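Local coordinates for putative uncharacterized protein (Lodderomyces elongisporus, PDB 4IVF) that probably acts as a glutathione transferase, binding two glutathione molecules per subunit at sites that residues of both subunits of a dimer complete, at residues K41-T44 against K45-W48; Q124-H127 against F128-A132; V136-G139 against I140-I144; G152-E155 against D156-S159; N196-P199 against L200-K203. All coordinates share one frame; numbering follows the deposited sequence.

Contact 1 (K41-T44 against K45-W48); sequences KNET and KEDW. With GSH (glutathione), chain U.
K45 closes a short 3-10 turn on N42: K45 N donates to N42 O at 3.2 Å and 156°. The donor stands 54° out of the N42 carbonyl plane, so the N-H meets the oxygen from above and not on a lone pair. N42 OD1 meets the side of the lysine chain, 3.4 Å from K45 CG. A bend at chi2 (-67°) then carries the chain on until K45 CE lies 3.6 Å from glutathione O32, while K45 NZ makes weak hydrogen bonds with the N55 and G56 carbonyls. T44 OG1 is hydrogen-bonded to G56 O and lies 3.5 Å from glutathione CA3, a contact without a hydrogen bond. E43 and E46 run side by side in one direction, and their carboxylates have separate partners: E43 OE1 takes D38 N, whereas E46 OE1 accepts W48 NE1 at 2.9 Å, in the indole plane. This is a turn bordering the glutathione pocket of the thioredoxin-like N-terminal domain, with E46 as N-cap of helix 47-52.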
loop_
_atom_site.group_PDB
_atom_site.type_symbol
_atom_site.label_atom_id
_atom_site.label_comp_id
_atom_site.label_asym_id
_atom_site.label_seq_id
_atom_site.Cartn_x
_atom_site.Cartn_y
_atom_site.Cartn_z
ATOM N N LYS F 41 21.311 11.772 7.793
ATOM C CA LYS F 41 22.623 11.404 7.286
ATOM C C LYS F 41 22.500 10.443 6.117
ATOM O O LYS F 41 23.497 9.872 5.671
ATOM C CB LYS F 41 23.463 10.780 8.391
ATOM C CG LYS F 41 23.948 11.795 9.425
ATOM C CD LYS F 41 24.605 11.109 10.608
ATOM C CE LYS F 41 25.118 12.126 11.620
ATOM N NZ LYS F 41 25.900 11.475 12.708
ATOM N N ASN F 42 21.275 10.273 5.627
ATOM C CA ASN F 42 21.024 9.400 4.485
ATOM C C ASN F 42 21.499 7.967 4.677
ATOM O O ASN F 42 21.995 7.343 3.733
ATOM C CB ASN F 42 21.653 9.983 3.221
ATOM C CG ASN F 42 20.618 10.468 2.240
ATOM O OD1 ASN F 42 20.374 9.831 1.219
ATOM N ND2 ASN F 42 19.982 11.595 2.557
ATOM N N GLU F 43 21.348 7.457 5.895
ATOM C CA GLU F 43 21.835 6.125 6.247
ATOM C C GLU F 43 21.076 4.970 5.582
ATOM O O GLU F 43 21.643 3.889 5.420
ATOM C CB GLU F 43 21.888 5.939 7.776
ATOM C CG GLU F 43 22.903 6.856 8.459
ATOM C CD GLU F 43 23.123 6.546 9.938
ATOM O OE1 GLU F 43 22.412 5.684 10.498
ATOM O OE2 GLU F 43 24.023 7.174 10.545
ATOM N N THR F 44 19.813 5.181 5.203
ATOM C CA THR F 44 19.050 4.111 4.541
ATOM C C THR F 44 19.456 3.930 3.077
ATOM O O THR F 44 18.957 3.031 2.397
ATOM C CB THR F 44 17.518 4.333 4.576
ATOM O OG1 THR F 44 17.181 5.457 3.755
ATOM C CG2 THR F 44 17.026 4.556 5.998
ATOM N N LYS F 45 20.352 4.787 2.593
ATOM C CA LYS F 45 20.835 4.678 1.221
ATOM C C LYS F 45 22.236 4.065 1.123
ATOM O O LYS F 45 22.810 3.981 0.034
ATOM C CB LYS F 45 20.802 6.042 0.540
ATOM C CG LYS F 45 19.430 6.676 0.493
ATOM C CD LYS F 45 18.468 5.908 -0.410
ATOM C CE LYS F 45 17.084 6.541 -0.364
ATOM N NZ LYS F 45 16.043 5.712 -1.040
ATOM N N GLU F 46 22.783 3.636 2.256
ATOM C CA GLU F 46 24.090 2.977 2.263
ATOM C C GLU F 46 24.028 1.641 1.532
ATOM O O GLU F 46 23.001 0.955 1.577
ATOM C CB GLU F 46 24.597 2.802 3.692
ATOM C CG GLU F 46 25.060 4.115 4.316
ATOM C CD GLU F 46 25.383 3.989 5.794
ATOM O OE1 GLU F 46 25.169 2.894 6.365
ATOM O OE2 GLU F 46 25.846 4.989 6.387
ATOM N N ASP F 47 25.123 1.284 0.855
ATOM C CA ASP F 47 25.158 0.105 -0.025
ATOM C C ASP F 47 24.689 -1.176 0.663
ATOM O O ASP F 47 23.889 -1.933 0.109
ATOM C CB ASP F 47 26.563 -0.116 -0.618
ATOM C CG ASP F 47 26.968 0.973 -1.608
ATOM O OD1 ASP F 47 26.087 1.520 -2.313
ATOM O OD2 ASP F 47 28.180 1.279 -1.689
ATOM N N TRP F 48 25.179 -1.404 1.875
ATOM C CA TRP F 48 24.864 -2.627 2.601
ATOM C C TRP F 48 23.360 -2.805 2.853
ATOM O O TRP F 48 22.862 -3.931 2.870
ATOM C CB TRP F 48 25.617 -2.662 3.927
ATOM C CG TRP F 48 25.056 -1.743 4.960
ATOM C CD1 TRP F 48 25.430 -0.460 5.197
ATOM C CD2 TRP F 48 24.007 -2.034 5.888
ATOM N NE1 TRP F 48 24.692 0.070 6.223
ATOM C CE2 TRP F 48 23.801 -0.876 6.659
ATOM C CE3 TRP F 48 23.210 -3.164 6.138
ATOM C CZ2 TRP F 48 22.842 -0.815 7.671
ATOM C CZ3 TRP F 48 22.262 -3.101 7.143
ATOM C CH2 TRP F 48 22.087 -1.936 7.898
HETATM N N1 GSH U . 6.028 2.523 1.846
HETATM C CA1 GSH U . 6.994 2.456 2.905
HETATM C C1 GSH U . 6.470 1.673 4.028
HETATM O O11 GSH U . 7.219 0.909 4.676
HETATM O O12 GSH U . 5.268 1.766 4.367
HETATM C CB1 GSH U . 7.362 3.863 3.364
HETATM C CG1 GSH U . 8.619 3.785 4.135
HETATM C CD1 GSH U . 9.209 5.144 4.483
HETATM O OE1 GSH U . 8.713 6.215 4.104
HETATM N N2 GSH U . 10.456 5.187 5.326
HETATM C CA2 GSH U . 11.040 6.470 5.648
HETATM C C2 GSH U . 12.471 6.469 5.159
HETATM O O2 GSH U . 13.168 5.461 5.312
HETATM C CB2 GSH U . 11.004 6.659 7.098
HETATM S SG2 GSH U . 9.330 6.622 7.673
HETATM N N3 GSH U . 13.029 7.652 4.512
HETATM C CA3 GSH U . 14.409 7.623 4.064
HETATM C C3 GSH U . 14.546 8.042 2.655
HETATM O O31 GSH U . 13.588 7.971 1.853
HETATM O O32 GSH U . 15.660 8.477 2.258
#

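Contact 2 (Q124-H127 against F128-A132); sequences QANH and FVFAA
In the last turns of the long helix 102-131, where the winding widens to a pi-type turn at 128-131, H127 meets F128, A131 and A132. The evidence for widening is H127 O, which accepts both A131 N at 3.0 Å and A132 N at 2.9 Å, an i to i+4 and an i to i+5 bond on one oxygen. Before it the ladder is regular at F128 N, which reaches Q124 O, but V129 N has only weak bonds, to A125 O and N126 O. The imidazole of H127 (chi1 169°, CG opposite the backbone N) presents an edge to F128 in a T-shaped stack, with centroids 5.2 Å apart and planes at 83°. H127 CD2 stands 4.0 Å above the F128 plane, over the ring centre. The neighbouring ring atom, H127 NE2, is hydrogen-bonded to Y138 OH of the second subunit, and H127 touches a glutathione, so the stack borders both dimer interface and ligand pocket. F130 lies alongside N126, amide and ring planes 70° apart. V129 CG1 covers one face of F130 from 3.5 Å, and N126 OD1 sits at the ring edge, in plane, 3.8 Å from F130 CE2.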
loop_
_atom_site.group_PDB
_atom_site.type_symbol
_atom_site.label_atom_id
_atom_site.label_comp_id
_atom_site.label_asym_id
_atom_site.label_seq_id
_atom_site.Cartn_x
_atom_site.Cartn_y
_atom_site.Cartn_z
ATOM N N GLN F 124 3.537 13.730 2.200
ATOM C CA GLN F 124 3.784 14.850 1.290
ATOM C C GLN F 124 3.538 16.160 2.003
ATOM O O GLN F 124 4.305 17.112 1.854
ATOM C CB GLN F 124 2.917 14.786 0.040
ATOM C CG GLN F 124 3.148 13.570 -0.818
ATOM C CD GLN F 124 4.606 13.159 -0.853
ATOM O OE1 GLN F 124 5.460 13.891 -1.365
ATOM N NE2 GLN F 124 4.902 11.981 -0.293
ATOM N N ALA F 125 2.463 16.197 2.781
ATOM C CA ALA F 125 2.143 17.366 3.581
ATOM C C ALA F 125 3.295 17.682 4.531
ATOM O O ALA F 125 3.696 18.833 4.677
ATOM C CB ALA F 125 0.837 17.146 4.358
ATOM N N ASN F 126 3.813 16.644 5.176
ATOM C CA ASN F 126 4.927 16.795 6.088
ATOM C C ASN F 126 6.129 17.345 5.334
ATOM O O ASN F 126 6.838 18.224 5.831
ATOM C CB ASN F 126 5.278 15.455 6.732
ATOM C CG ASN F 126 4.424 15.148 7.947
ATOM O OD1 ASN F 126 3.543 15.926 8.313
ATOM N ND2 ASN F 126 4.674 13.997 8.573
ATOM N N HIS F 127 6.344 16.846 4.122
ATOM C CA HIS F 127 7.445 17.364 3.321
ATOM C C HIS F 127 7.289 18.855 3.021
ATOM O O HIS F 127 8.228 19.615 3.180
ATOM C CB HIS F 127 7.637 16.599 2.013
ATOM C CG HIS F 127 8.583 17.284 1.077
ATOM N ND1 HIS F 127 9.951 17.220 1.230
ATOM C CD2 HIS F 127 8.358 18.095 0.016
ATOM C CE1 HIS F 127 10.530 17.944 0.288
ATOM N NE2 HIS F 127 9.587 18.478 -0.467
ATOM N N PHE F 128 6.100 19.273 2.599
ATOM C CA PHE F 128 5.907 20.662 2.178
ATOM C C PHE F 128 5.946 21.656 3.327
ATOM O O PHE F 128 6.219 22.840 3.134
ATOM C CB PHE F 128 4.648 20.820 1.323
ATOM C CG PHE F 128 4.852 20.394 -0.102
ATOM C CD1 PHE F 128 5.420 21.265 -1.025
ATOM C CD2 PHE F 128 4.525 19.112 -0.515
ATOM C CE1 PHE F 128 5.634 20.877 -2.333
ATOM C CE2 PHE F 128 4.740 18.712 -1.829
ATOM C CZ PHE F 128 5.296 19.603 -2.740
ATOM N N VAL F 129 5.718 21.154 4.528
ATOM C CA VAL F 129 5.678 21.997 5.701
ATOM C C VAL F 129 7.033 22.053 6.402
ATOM O O VAL F 129 7.467 23.122 6.814
ATOM C CB VAL F 129 4.582 21.510 6.693
ATOM C CG1 VAL F 129 4.805 22.107 8.070
ATOM C CG2 VAL F 129 3.191 21.860 6.167
ATOM N N PHE F 130 7.693 20.904 6.537
ATOM C CA PHE F 130 8.902 20.799 7.359
ATOM C C PHE F 130 10.214 20.664 6.597
ATOM O O PHE F 130 11.243 21.056 7.115
ATOM C CB PHE F 130 8.817 19.618 8.318
ATOM C CG PHE F 130 7.633 19.664 9.217
ATOM C CD1 PHE F 130 7.567 20.589 10.241
ATOM C CD2 PHE F 130 6.579 18.779 9.038
ATOM C CE1 PHE F 130 6.475 20.643 11.075
ATOM C CE2 PHE F 130 5.476 18.828 9.872
ATOM C CZ PHE F 130 5.425 19.764 10.894
ATOM N N ALA F 131 10.178 20.101 5.391
ATOM C CA ALA F 131 11.402 19.677 4.703
ATOM C C ALA F 131 11.739 20.445 3.426
ATOM O O ALA F 131 12.907 20.568 3.077
ATOM C CB ALA F 131 11.344 18.182 4.403
ATOM N N ALA F 132 10.732 20.934 2.711
ATOM C CA ALA F 132 10.998 21.669 1.477
ATOM C C ALA F 132 11.872 22.905 1.721
ATOM O O ALA F 132 11.726 23.590 2.738
ATOM C CB ALA F 132 9.700 22.054 0.778
#

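Contact 3 (V136-G139 against I140-I144); sequences VPYG and INRYI. With GSH (glutathione), chain I.
The first turns of helix 137-159, with V136 as N-cap, bring Y138 beside R142 at a glutathione site that spans the dimer interface. The i to i+4 bonds run from V136 on: I140 N donates to V136 O at 3.0 Å, in the carbonyl plane, and N141 N to P137 O at 2.9 Å and 171°. Y138 and R142 point the same way, Y138 CE1 lying 4.0 Å from R142 CD, with phenol and guanidinium planes only 20° apart. The arginine is extended from CG to NE, which places its guanidinium beyond the helix surface to grip the ligand carboxylate in a paired fashion. R142 NH1 bonds glutathione O12 at 3.2 Å and R142 NH2 bonds O11 at 3.0 Å. The same glutathione is hydrogen-bonded to R57 and N17 of the second subunit, and Q124 OE1 of that subunit also accepts from R142 NH2, a second hold on the guanidinium. The R142 stem crosses a face of Y143: R142 CG stands 4.0 Å over the ring centre. On the same tyrosine, CD2 rests 3.1 Å from G139 O, the carbonyl that accepts Y143 N.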
loop_
_atom_site.group_PDB
_atom_site.type_symbol
_atom_site.label_atom_id
_atom_site.label_comp_id
_atom_site.label_asym_id
_atom_site.label_seq_id
_atom_site.Cartn_x
_atom_site.Cartn_y
_atom_site.Cartn_z
ATOM N N VAL F 136 6.138 26.286 -0.769
ATOM C CA VAL F 136 5.279 26.048 -1.921
ATOM C C VAL F 136 3.828 25.898 -1.436
ATOM O O VAL F 136 3.377 24.800 -1.103
ATOM C CB VAL F 136 5.739 24.806 -2.740
ATOM C CG1 VAL F 136 5.148 24.842 -4.133
ATOM C CG2 VAL F 136 7.257 24.758 -2.834
ATOM N N PRO F 137 3.099 27.019 -1.371
ATOM C CA PRO F 137 1.733 27.037 -0.834
ATOM C C PRO F 137 0.791 26.048 -1.529
ATOM O O PRO F 137 -0.031 25.431 -0.854
ATOM C CB PRO F 137 1.279 28.471 -1.091
ATOM C CG PRO F 137 2.549 29.268 -1.075
ATOM C CD PRO F 137 3.579 28.372 -1.711
ATOM N N TYR F 138 0.905 25.907 -2.848
ATOM C CA TYR F 138 0.069 24.972 -3.588
ATOM C C TYR F 138 0.224 23.578 -3.006
ATOM O O TYR F 138 -0.755 22.842 -2.860
ATOM C CB TYR F 138 0.430 24.959 -5.074
ATOM C CG TYR F 138 -0.486 24.085 -5.906
ATOM C CD1 TYR F 138 -0.265 22.716 -6.012
ATOM C CD2 TYR F 138 -1.573 24.626 -6.580
ATOM C CE1 TYR F 138 -1.099 21.908 -6.759
ATOM C CE2 TYR F 138 -2.410 23.825 -7.332
ATOM C CZ TYR F 138 -2.167 22.465 -7.419
ATOM O OH TYR F 138 -2.989 21.653 -8.167
ATOM N N GLY F 139 1.462 23.232 -2.667
ATOM C CA GLY F 139 1.764 21.923 -2.120
ATOM C C GLY F 139 1.229 21.760 -0.712
ATOM O O GLY F 139 0.595 20.760 -0.394
ATOM N N ILE F 140 1.522 22.735 0.138
ATOM C CA ILE F 140 1.045 22.728 1.509
ATOM C C ILE F 140 -0.475 22.552 1.548
ATOM O O ILE F 140 -0.983 21.694 2.260
ATOM C CB ILE F 140 1.412 24.029 2.237
ATOM C CG1 ILE F 140 2.928 24.128 2.442
ATOM C CG2 ILE F 140 0.671 24.133 3.558
ATOM C CD1 ILE F 140 3.373 25.531 2.896
ATOM N N ASN F 141 -1.187 23.352 0.766
ATOM C CA ASN F 141 -2.642 23.298 0.760
ATOM C C ASN F 141 -3.162 21.984 0.201
ATOM O O ASN F 141 -4.081 21.394 0.767
ATOM C CB ASN F 141 -3.245 24.464 -0.039
ATOM C CG ASN F 141 -2.963 25.814 0.588
ATOM O OD1 ASN F 141 -2.741 25.921 1.793
ATOM N ND2 ASN F 141 -2.981 26.860 -0.235
ATOM N N ARG F 142 -2.570 21.521 -0.900
ATOM C CA ARG F 142 -3.033 20.287 -1.545
ATOM C C ARG F 142 -3.009 19.088 -0.598
ATOM O O ARG F 142 -3.993 18.361 -0.487
ATOM C CB ARG F 142 -2.235 19.977 -2.812
ATOM C CG ARG F 142 -2.572 18.633 -3.454
ATOM C CD ARG F 142 -1.987 18.520 -4.866
ATOM N NE ARG F 142 -1.997 17.148 -5.354
ATOM C CZ ARG F 142 -3.052 16.552 -5.905
ATOM N NH1 ARG F 142 -4.200 17.203 -6.048
ATOM N NH2 ARG F 142 -2.961 15.298 -6.307
ATOM N N TYR F 143 -1.899 18.919 0.114
ATOM C CA TYR F 143 -1.706 17.734 0.948
ATOM C C TYR F 143 -2.321 17.802 2.349
ATOM O O TYR F 143 -2.760 16.791 2.890
ATOM C CB TYR F 143 -0.226 17.316 0.950
ATOM C CG TYR F 143 0.188 16.984 -0.458
ATOM C CD1 TYR F 143 -0.357 15.888 -1.105
ATOM C CD2 TYR F 143 1.071 17.793 -1.169
ATOM C CE1 TYR F 143 -0.024 15.580 -2.404
ATOM C CE2 TYR F 143 1.404 17.491 -2.477
ATOM C CZ TYR F 143 0.847 16.379 -3.087
ATOM O OH TYR F 143 1.150 16.051 -4.387
ATOM N N ILE F 144 -2.360 18.989 2.932
ATOM C CA ILE F 144 -3.113 19.177 4.151
ATOM C C ILE F 144 -4.605 18.847 3.900
ATOM O O ILE F 144 -5.226 18.132 4.685
ATOM C CB ILE F 144 -2.976 20.615 4.662
ATOM C CG1 ILE F 144 -1.563 20.855 5.187
ATOM C CG2 ILE F 144 -4.010 20.902 5.737
ATOM C CD1 ILE F 144 -1.207 20.029 6.391
HETATM N N1 GSH I . -8.276 13.336 -6.747
HETATM C CA1 GSH I . -7.178 13.159 -7.658
HETATM C C1 GSH I . -6.289 14.317 -7.566
HETATM O O11 GSH I . -5.146 14.303 -8.080
HETATM O O12 GSH I . -6.678 15.333 -6.960
HETATM C CB1 GSH I . -7.708 12.984 -9.075
HETATM C CG1 GSH I . -6.688 12.350 -9.940
HETATM C CD1 GSH I . -6.534 10.883 -9.588
HETATM O OE1 GSH I . -7.436 10.273 -9.001
HETATM N N2 GSH I . -5.264 10.176 -9.963
HETATM C CA2 GSH I . -5.052 8.772 -9.660
HETATM C C2 GSH I . -3.935 8.634 -8.661
HETATM O O2 GSH I . -3.087 9.516 -8.546
HETATM C CB2 GSH I . -4.648 8.091 -10.886
HETATM S SG2 GSH I . -5.918 8.266 -12.095
HETATM N N3 GSH I . -3.837 7.467 -7.816
HETATM C CA3 GSH I . -2.735 7.419 -6.872
HETATM C C3 GSH I . -2.518 6.040 -6.394
HETATM O O31 GSH I . -2.585 5.078 -7.197
HETATM O O32 GSH I . -2.260 5.850 -5.174
#

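Contact 4 (G152-E155 against D156-S159); sequences GVFE and DILS
V153 O receives the shortest backbone bond of this helical turn, from I157 N at 2.8 Å and 160°, nearly along the carbonyl axis. The other i to i+4 bonds are D156 N to G152 O, L158 N to F154 O and S159 N to E155 O, each at 3.0 Å. The donors of these three are tilted between 24° and 35° from the carbonyl planes. I157 carries the apolar packing within the turn. Its CG1 is opposite the carbonyl carbon and its chain extended, which brings CD1 against two neighbours, 4.1 Å from V153 CG1 and 4.1 Å from F154 CD1. F154 and I157 lie side by side, whereas V153 meets I157 at a slant. Beyond the turn V153, F154 and I157 meet helix 102-131, through F113 and Y110 among others, and P54 of the second subunit packs on V153, D156 and I157. E155 and L158 meet helix 199-209, the E155 carboxylate accepting the backbone N-H groups of L200 and L201, while D156 OD2 forms a salt bridge with R160. The turn is thus a segment of helix 137-159 joined to helices 102-131 and 199-209 in the all-helical C-terminal domain of the GST fold.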
loop_
_atom_site.group_PDB
_atom_site.type_symbol
_atom_site.label_atom_id
_atom_site.label_comp_id
_atom_site.label_asym_id
_atom_site.label_seq_id
_atom_site.Cartn_x
_atom_site.Cartn_y
_atom_site.Cartn_z
ATOM N N GLY F 152 -11.303 11.747 7.210
ATOM C CA GLY F 152 -12.747 11.766 7.080
ATOM C C GLY F 152 -13.275 10.423 6.612
ATOM O O GLY F 152 -14.328 9.974 7.047
ATOM N N VAL F 153 -12.533 9.772 5.727
ATOM C CA VAL F 153 -12.928 8.463 5.224
ATOM C C VAL F 153 -12.812 7.430 6.340
ATOM O O VAL F 153 -13.736 6.645 6.574
ATOM C CB VAL F 153 -12.059 8.024 4.025
ATOM C CG1 VAL F 153 -12.414 6.600 3.598
ATOM C CG2 VAL F 153 -12.215 8.997 2.867
ATOM N N PHE F 154 -11.678 7.439 7.035
ATOM C CA PHE F 154 -11.512 6.582 8.207
ATOM C C PHE F 154 -12.588 6.823 9.286
ATOM O O PHE F 154 -12.950 5.901 10.021
ATOM C CB PHE F 154 -10.117 6.739 8.808
ATOM C CG PHE F 154 -9.041 5.957 8.090
ATOM C CD1 PHE F 154 -9.044 4.559 8.102
ATOM C CD2 PHE F 154 -7.996 6.619 7.440
ATOM C CE1 PHE F 154 -8.029 3.830 7.451
ATOM C CE2 PHE F 154 -6.975 5.908 6.786
ATOM C CZ PHE F 154 -6.987 4.513 6.790
ATOM N N GLU F 155 -13.083 8.060 9.386
ATOM C CA GLU F 155 -14.172 8.376 10.307
ATOM C C GLU F 155 -15.455 7.705 9.826
ATOM O O GLU F 155 -16.201 7.139 10.620
ATOM C CB GLU F 155 -14.358 9.889 10.417
ATOM C CG GLU F 155 -15.434 10.350 11.369
ATOM C CD GLU F 155 -15.099 10.085 12.829
ATOM O OE1 GLU F 155 -14.004 9.558 13.113
ATOM O OE2 GLU F 155 -15.938 10.409 13.698
ATOM N N ASP F 156 -15.705 7.777 8.519
ATOM C CA ASP F 156 -16.834 7.087 7.931
ATOM C C ASP F 156 -16.743 5.566 8.155
ATOM O O ASP F 156 -17.735 4.927 8.510
ATOM C CB ASP F 156 -16.950 7.401 6.439
ATOM C CG ASP F 156 -18.247 6.887 5.844
ATOM O OD1 ASP F 156 -19.149 6.550 6.634
ATOM O OD2 ASP F 156 -18.372 6.822 4.603
ATOM N N ILE F 157 -15.556 5.002 7.951
ATOM C CA ILE F 157 -15.327 3.572 8.145
ATOM C C ILE F 157 -15.695 3.151 9.571
ATOM O O ILE F 157 -16.453 2.183 9.776
ATOM C CB ILE F 157 -13.863 3.182 7.796
ATOM C CG1 ILE F 157 -13.633 3.353 6.301
ATOM C CG2 ILE F 157 -13.573 1.745 8.177
ATOM C CD1 ILE F 157 -12.226 3.141 5.875
ATOM N N LEU F 158 -15.197 3.910 10.548
ATOM C CA LEU F 158 -15.533 3.658 11.942
ATOM C C LEU F 158 -17.029 3.744 12.208
ATOM O O LEU F 158 -17.559 2.976 13.011
ATOM C CB LEU F 158 -14.796 4.629 12.862
ATOM C CG LEU F 158 -13.304 4.380 13.052
ATOM C CD1 LEU F 158 -12.717 5.487 13.883
ATOM C CD2 LEU F 158 -13.077 3.037 13.717
ATOM N N SER F 159 -17.704 4.669 11.527
ATOM C CA SER F 159 -19.140 4.884 11.712
ATOM C C SER F 159 -19.965 3.698 11.212
ATOM O O SER F 159 -21.089 3.474 11.667
ATOM C CB SER F 159 -19.600 6.167 11.014
ATOM O OG SER F 159 -19.723 5.958 9.622
#

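Contact 5 (N196-P199 against L200-K203); sequences NQWP and LLGK
The indole of W198 has Q197 CG over one face, 3.5 Å above the plane and over the ring centre, while L201 comes to it obliquely. The Y151 ring meets the indole as well, with planes at about 25°. W198 and L201 lie side by side and point the same way: L201 CD1 is 3.8 Å from W198 CB and 4.1 Å from W198 CG. The leucine achieves this with CG opposite its carbonyl carbon (chi1 -82°) and an extended chi2. W198 is the N-cap of helix 199-209, and its carbonyl takes G202 N at 2.9 Å and 165°, the normal first bond of a helix. P199 adds no N-H donor at this start; its oxygen accepts K203 N at 3.2 Å, with the donor tilted from the carbonyl plane, and K203 CG packs 3.6 Å from P199 O. N196 OD1 also comes close to G202, 3.4 Å from its CA, an approach made against a residue that has no side chain. The next two N-H groups, of L200 and L201, are taken by E155 OE2 and OE1. A carboxylate at the positive end of a helix is consistent with a favourable charge-dipole interaction.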
loop_
_atom_site.group_PDB
_atom_site.type_symbol
_atom_site.label_atom_id
_atom_site.label_comp_id
_atom_site.label_asym_id
_atom_site.label_seq_id
_atom_site.Cartn_x
_atom_site.Cartn_y
_atom_site.Cartn_z
ATOM N N ASN F 196 -9.420 15.090 17.168
ATOM C CA ASN F 196 -10.687 15.059 17.890
ATOM C C ASN F 196 -11.836 15.658 17.098
ATOM O O ASN F 196 -13.000 15.423 17.415
ATOM C CB ASN F 196 -10.560 15.717 19.263
ATOM C CG ASN F 196 -9.930 14.798 20.274
ATOM O OD1 ASN F 196 -10.071 13.588 20.174
ATOM N ND2 ASN F 196 -9.216 15.359 21.244
ATOM N N GLN F 197 -11.509 16.405 16.045
ATOM C CA GLN F 197 -12.537 16.929 15.151
ATOM C C GLN F 197 -13.314 15.789 14.466
ATOM O O GLN F 197 -14.437 15.986 14.017
ATOM C CB GLN F 197 -11.928 17.881 14.120
ATOM C CG GLN F 197 -11.166 17.188 12.996
ATOM C CD GLN F 197 -10.322 18.161 12.191
ATOM O OE1 GLN F 197 -10.706 18.591 11.099
ATOM N NE2 GLN F 197 -9.170 18.529 12.738
ATOM N N TRP F 198 -12.699 14.611 14.371
ATOM C CA TRP F 198 -13.401 13.398 13.953
ATOM C C TRP F 198 -13.634 12.573 15.212
ATOM O O TRP F 198 -12.742 11.849 15.658
ATOM C CB TRP F 198 -12.590 12.602 12.930
ATOM C CG TRP F 198 -12.165 13.397 11.716
ATOM C CD1 TRP F 198 -12.936 13.725 10.641
ATOM C CD2 TRP F 198 -10.867 13.951 11.460
ATOM N NE1 TRP F 198 -12.202 14.453 9.733
ATOM C CE2 TRP F 198 -10.928 14.603 10.214
ATOM C CE3 TRP F 198 -9.662 13.968 12.171
ATOM C CZ2 TRP F 198 -9.831 15.262 9.663
ATOM C CZ3 TRP F 198 -8.577 14.613 11.621
ATOM C CH2 TRP F 198 -8.669 15.254 10.381
ATOM N N PRO F 199 -14.839 12.689 15.801
ATOM C CA PRO F 199 -15.054 12.225 17.179
ATOM C C PRO F 199 -14.882 10.719 17.361
ATOM O O PRO F 199 -14.364 10.297 18.390
ATOM C CB PRO F 199 -16.488 12.687 17.496
ATOM C CG PRO F 199 -17.133 12.887 16.163
ATOM C CD PRO F 199 -16.037 13.338 15.234
ATOM N N LEU F 200 -15.286 9.920 16.380
ATOM C CA LEU F 200 -15.062 8.483 16.461
ATOM C C LEU F 200 -13.560 8.141 16.433
ATOM O O LEU F 200 -13.092 7.337 17.234
ATOM C CB LEU F 200 -15.807 7.745 15.349
ATOM C CG LEU F 200 -17.334 7.879 15.310
ATOM C CD1 LEU F 200 -17.862 7.020 14.200
ATOM C CD2 LEU F 200 -17.972 7.492 16.643
ATOM N N LEU F 201 -12.813 8.753 15.522
ATOM C CA LEU F 201 -11.356 8.579 15.501
ATOM C C LEU F 201 -10.723 9.003 16.829
ATOM O O LEU F 201 -9.845 8.312 17.356
ATOM C CB LEU F 201 -10.731 9.365 14.356
ATOM C CG LEU F 201 -10.737 8.745 12.962
ATOM C CD1 LEU F 201 -10.203 9.752 11.959
ATOM C CD2 LEU F 201 -9.891 7.474 12.928
ATOM N N GLY F 202 -11.176 10.138 17.363
ATOM C CA GLY F 202 -10.717 10.625 18.649
ATOM C C GLY F 202 -10.824 9.604 19.765
ATOM O O GLY F 202 -9.914 9.479 20.566
ATOM N N LYS F 203 -11.938 8.875 19.832
ATOM C CA LYS F 203 -12.123 7.850 20.867
ATOM C C LYS F 203 -11.259 6.624 20.589
ATOM O O LYS F 203 -10.651 6.045 21.495
ATOM C CB LYS F 203 -13.594 7.421 20.949
ATOM C CG LYS F 203 -14.550 8.458 21.503
ATOM C CD LYS F 203 -15.996 8.069 21.189
ATOM C CE LYS F 203 -16.990 8.727 22.139
ATOM N NZ LYS F 203 -17.837 7.731 22.894
#

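Overall arrangement
Along the chain the five contacts follow in series. Contact 1 lies in the thioredoxin-like N-terminal domain, in the loop after strand 32-36 and the start of helix 47-52; the other four belong to the helical C-terminal domain. Contacts 2 and 3 sit where successive helices 102-131 and 137-159 meet, their centres about 9 Å apart, and both touch the second subunit. Contact 4 uses helix 137-159 again, about 23 Å from contact 3 between centres. It touches contact 5 on helix 199-209, with centres about 10 Å apart. Contact 1 is about 38 Å from contacts 4 and 5 between centres, across the chain's centre. Contacts 2 and 3 join glutathione sites to the dimer interface, while contacts 4 and 5 tie together C-terminal helices.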